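Malyl-CoA lyase/beta-methylmalyl-CoA lyase (Methylobacterium extorquens, PDB 5UGR) is a magnesium-binding lyase of the HpcH/HpaI aldolase/citrate lyase family, built on a TIM-barrel fold. Local coordinates at residues R15-V20 / V38-L43. Numbering follows the deposited sequence.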
ATOM      1  N   ARG A  15      26.224   1.745 -24.027  1.00 15.68           N
ATOM      2  CA  ARG A  15      25.774   2.564 -25.160  1.00 14.84           C
ATOM      3  C   ARG A  15      24.992   1.784 -26.221  1.00 14.68           C
ATOM      4  O   ARG A  15      24.050   2.292 -26.842  1.00 15.46           O
ATOM      5  CB  ARG A  15      26.973   3.254 -25.815  1.00 15.97           C
ATOM      6  CG  ARG A  15      27.783   4.155 -24.918  1.00 17.02           C
ATOM      7  CD  ARG A  15      29.111   4.497 -25.520  1.00 16.70           C
ATOM      8  NE  ARG A  15      29.897   3.319 -25.808  1.00 18.73           N
ATOM      9  CZ  ARG A  15      30.959   3.301 -26.611  1.00 19.61           C
ATOM     10  NH1 ARG A  15      31.408   4.404 -27.207  1.00 22.81           N
ATOM     11  NH2 ARG A  15      31.601   2.176 -26.813  1.00 20.93           N
ATOM     12  N   SER A  16      25.462   0.565 -26.467  1.00 15.74           N
ATOM     13  CA  SER A  16      24.970  -0.314 -27.502  1.00 15.99           C
ATOM     14  C   SER A  16      24.684  -1.669 -26.917  1.00 16.41           C
ATOM     15  O   SER A  16      25.490  -2.215 -26.136  1.00 16.58           O
ATOM     16  CB  SER A  16      26.002  -0.423 -28.643  1.00 18.60           C
ATOM     17  OG  SER A  16      27.287  -0.783 -28.173  1.00 17.23           O
ATOM     18  N   GLU A  17      23.508  -2.208 -27.278  1.00 14.93           N
ATOM     19  CA  GLU A  17      23.081  -3.531 -26.771  1.00 14.78           C
ATOM     20  C   GLU A  17      22.675  -4.357 -27.962  1.00 14.93           C
ATOM     21  O   GLU A  17      21.613  -4.118 -28.571  1.00 15.28           O
ATOM     22  CB  GLU A  17      21.946  -3.331 -25.774  1.00 14.16           C
ATOM     23  CG  GLU A  17      21.325  -4.608 -25.234  1.00 14.84           C
ATOM     24  CD  GLU A  17      20.354  -4.389 -24.070  1.00 15.17           C
ATOM     25  OE1 GLU A  17      19.619  -5.353 -23.679  1.00 14.91           O
ATOM     26  OE2 GLU A  17      20.344  -3.249 -23.529  1.00 14.17           O
ATOM     27  N   LEU A  18      23.529  -5.341 -28.309  1.00 15.74           N
ATOM     28  CA  LEU A  18      23.312  -6.141 -29.520  1.00 17.93           C
ATOM     29  C   LEU A  18      22.564  -7.415 -29.176  1.00 16.07           C
ATOM     30  O   LEU A  18      22.986  -8.167 -28.294  1.00 17.04           O
ATOM     31  CB  LEU A  18      24.663  -6.494 -30.139  1.00 16.94           C
ATOM     32  CG  LEU A  18      24.657  -7.398 -31.355  1.00 18.67           C
ATOM     33  CD1 LEU A  18      24.088  -6.647 -32.540  1.00 20.19           C
ATOM     34  CD2 LEU A  18      26.055  -7.878 -31.676  1.00 20.66           C
ATOM     35  N   ALA A  19      21.478  -7.657 -29.912  1.00 15.74           N
ATOM     36  CA  ALA A  19      20.674  -8.847 -29.822  1.00 16.86           C
ATOM     37  C   ALA A  19      21.173  -9.901 -30.785  1.00 17.66           C
ATOM     38  O   ALA A  19      21.275  -9.632 -31.978  1.00 21.46           O
ATOM     39  CB  ALA A  19      19.253  -8.512 -30.177  1.00 19.45           C
ATOM     40  N   VAL A  20      21.434 -11.102 -30.281  1.00 15.54           N
ATOM     41  CA  VAL A  20      21.953 -12.185 -31.141  1.00 16.75           C
ATOM     42  C   VAL A  20      21.151 -13.471 -30.883  1.00 18.55           C
ATOM     43  O   VAL A  20      21.187 -13.982 -29.780  1.00 18.89           O
ATOM     44  CB  VAL A  20      23.436 -12.450 -30.900  1.00 20.64           C
ATOM     45  CG1 VAL A  20      23.956 -13.456 -31.951  1.00 24.33           C
ATOM     46  CG2 VAL A  20      24.277 -11.192 -30.893  1.00 22.49           C
ATOM     47  N   VAL A  38      27.336  -4.269 -24.866  1.00 16.43           N
ATOM     48  CA  VAL A  38      26.549  -5.296 -24.191  1.00 15.45           C
ATOM     49  C   VAL A  38      25.993  -6.197 -25.288  1.00 15.90           C
ATOM     50  O   VAL A  38      25.551  -5.701 -26.316  1.00 16.52           O
ATOM     51  CB  VAL A  38      25.338  -4.642 -23.432  1.00 16.57           C
ATOM     52  CG1 VAL A  38      24.459  -5.688 -22.780  1.00 18.46           C
ATOM     53  CG2 VAL A  38      25.811  -3.639 -22.378  1.00 16.84           C
ATOM     54  N   ILE A  39      26.019  -7.505 -25.065  1.00 15.62           N
ATOM     55  CA  ILE A  39      25.392  -8.453 -25.981  1.00 16.21           C
ATOM     56  C   ILE A  39      24.433  -9.318 -25.203  1.00 15.62           C
ATOM     57  O   ILE A  39      24.795  -9.822 -24.131  1.00 17.67           O
ATOM     58  CB  ILE A  39      26.446  -9.387 -26.695  1.00 18.17           C
ATOM     59  CG1 ILE A  39      27.303  -8.526 -27.630  1.00 19.31           C
ATOM     60  CG2 ILE A  39      25.713 -10.502 -27.477  1.00 19.67           C
ATOM     61  CD1 ILE A  39      28.408  -9.298 -28.350  1.00 22.14           C
ATOM     62  N   PHE A  40      23.217  -9.498 -25.726  1.00 14.80           N
ATOM     63  CA  PHE A  40      22.387 -10.566 -25.206  1.00 14.80           C
ATOM     64  C   PHE A  40      22.203 -11.655 -26.219  1.00 15.21           C
ATOM     65  O   PHE A  40      21.950 -11.395 -27.396  1.00 16.05           O
ATOM     66  CB  PHE A  40      21.036 -10.094 -24.587  1.00 14.88           C
ATOM     67  CG  PHE A  40      19.961  -9.663 -25.544  1.00 15.29           C
ATOM     68  CD1 PHE A  40      19.143 -10.572 -26.181  1.00 15.71           C
ATOM     69  CD2 PHE A  40      19.637  -8.313 -25.653  1.00 16.25           C
ATOM     70  CE1 PHE A  40      18.087 -10.142 -26.967  1.00 16.96           C
ATOM     71  CE2 PHE A  40      18.584  -7.877 -26.412  1.00 16.34           C
ATOM     72  CZ  PHE A  40      17.784  -8.823 -27.074  1.00 15.96           C
ATOM     73  N   LEU A  41      22.421 -12.877 -25.724  1.00 15.46           N
ATOM     74  CA  LEU A  41      22.180 -14.082 -26.470  1.00 15.83           C
ATOM     75  C   LEU A  41      20.755 -14.530 -26.222  1.00 15.18           C
ATOM     76  O   LEU A  41      20.374 -14.789 -25.048  1.00 15.53           O
ATOM     77  CB  LEU A  41      23.209 -15.145 -26.090  1.00 17.07           C
ATOM     78  CG  LEU A  41      24.688 -14.704 -26.165  1.00 16.61           C
ATOM     79  CD1 LEU A  41      25.608 -15.877 -25.793  1.00 19.02           C
ATOM     80  CD2 LEU A  41      25.033 -14.137 -27.575  1.00 19.34           C
ATOM     81  N   ASP A  42      19.957 -14.580 -27.285  1.00 14.98           N
ATOM     82  CA  ASP A  42      18.515 -14.662 -27.133  1.00 16.21           C
ATOM     83  C   ASP A  42      17.998 -16.110 -27.170  1.00 15.68           C
ATOM     84  O   ASP A  42      18.348 -16.914 -28.068  1.00 17.02           O
ATOM     85  CB  ASP A  42      17.899 -13.872 -28.281  1.00 16.36           C
ATOM     86  CG  ASP A  42      16.411 -13.571 -28.087  1.00 15.16           C
ATOM     87  OD1 ASP A  42      15.903 -13.698 -26.937  1.00 15.35           O
ATOM     88  OD2 ASP A  42      15.775 -13.198 -29.125  1.00 16.04           O
ATOM     89  N   LEU A  43      17.139 -16.431 -26.208  1.00 14.49           N
ATOM     90  CA  LEU A  43      16.385 -17.691 -26.192  1.00 14.98           C
ATOM     91  C   LEU A  43      14.921 -17.491 -26.432  1.00 14.82           C
ATOM     92  O   LEU A  43      14.175 -18.456 -26.532  1.00 15.63           O
ATOM     93  CB  LEU A  43      16.561 -18.367 -24.809  1.00 15.92           C
ATOM     94  CG  LEU A  43      18.034 -18.647 -24.430  1.00 16.89           C
ATOM     95  CD1 LEU A  43      18.385 -18.279 -23.001  1.00 22.60           C
ATOM     96  CD2 LEU A  43      18.345 -20.056 -24.662  1.00 23.38           C
TER
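F40 lays one face of its ring against A19. The CA of A19 sits over the ring centre, 4.0 Å from the centroid, in a CH-pi contact. The CB of A19 is tighter still, 3.4 Å from CZ of F40. CG of F40 stands between the backbone N and the carbonyl carbon (chi1 74°), which carries CG toward strand 16-20 and lets the ring lie against A19. E17 approaches the same ring obliquely. Its OE1 lies 3.6 Å from CD2 of F40, with carboxylate and ring planes nearly perpendicular (84°); its OE2 is hydrogen-bonded to H14. W254 packs edge-to-face with F40. E17, A19, V38 and F40 share the face of the sheet inside the barrel. There V38 runs beside E17, V38 CG1 to E17 CG 4.1 Å. Strands 16-21 and 38-42 are the first two of a parallel eight-stranded TIM barrel, joined by helix 25-32 in a beta-alpha-beta unit. Five backbone hydrogen bonds tie them, from V38 N to S16 O through to D42 N to V20 O at 2.8 Å. On the opposite face, V20 meets I39 CG2 through its CG2 at 3.8 Å, and its CB lies 4.1 Å from CD2 of L41. Helix 25-32 packs on V20 and I39 there. At the strand end, D42 OD1 forms a salt bridge with R76 NE; the D42 side chain is about 8 Å from a bound magnesium ion.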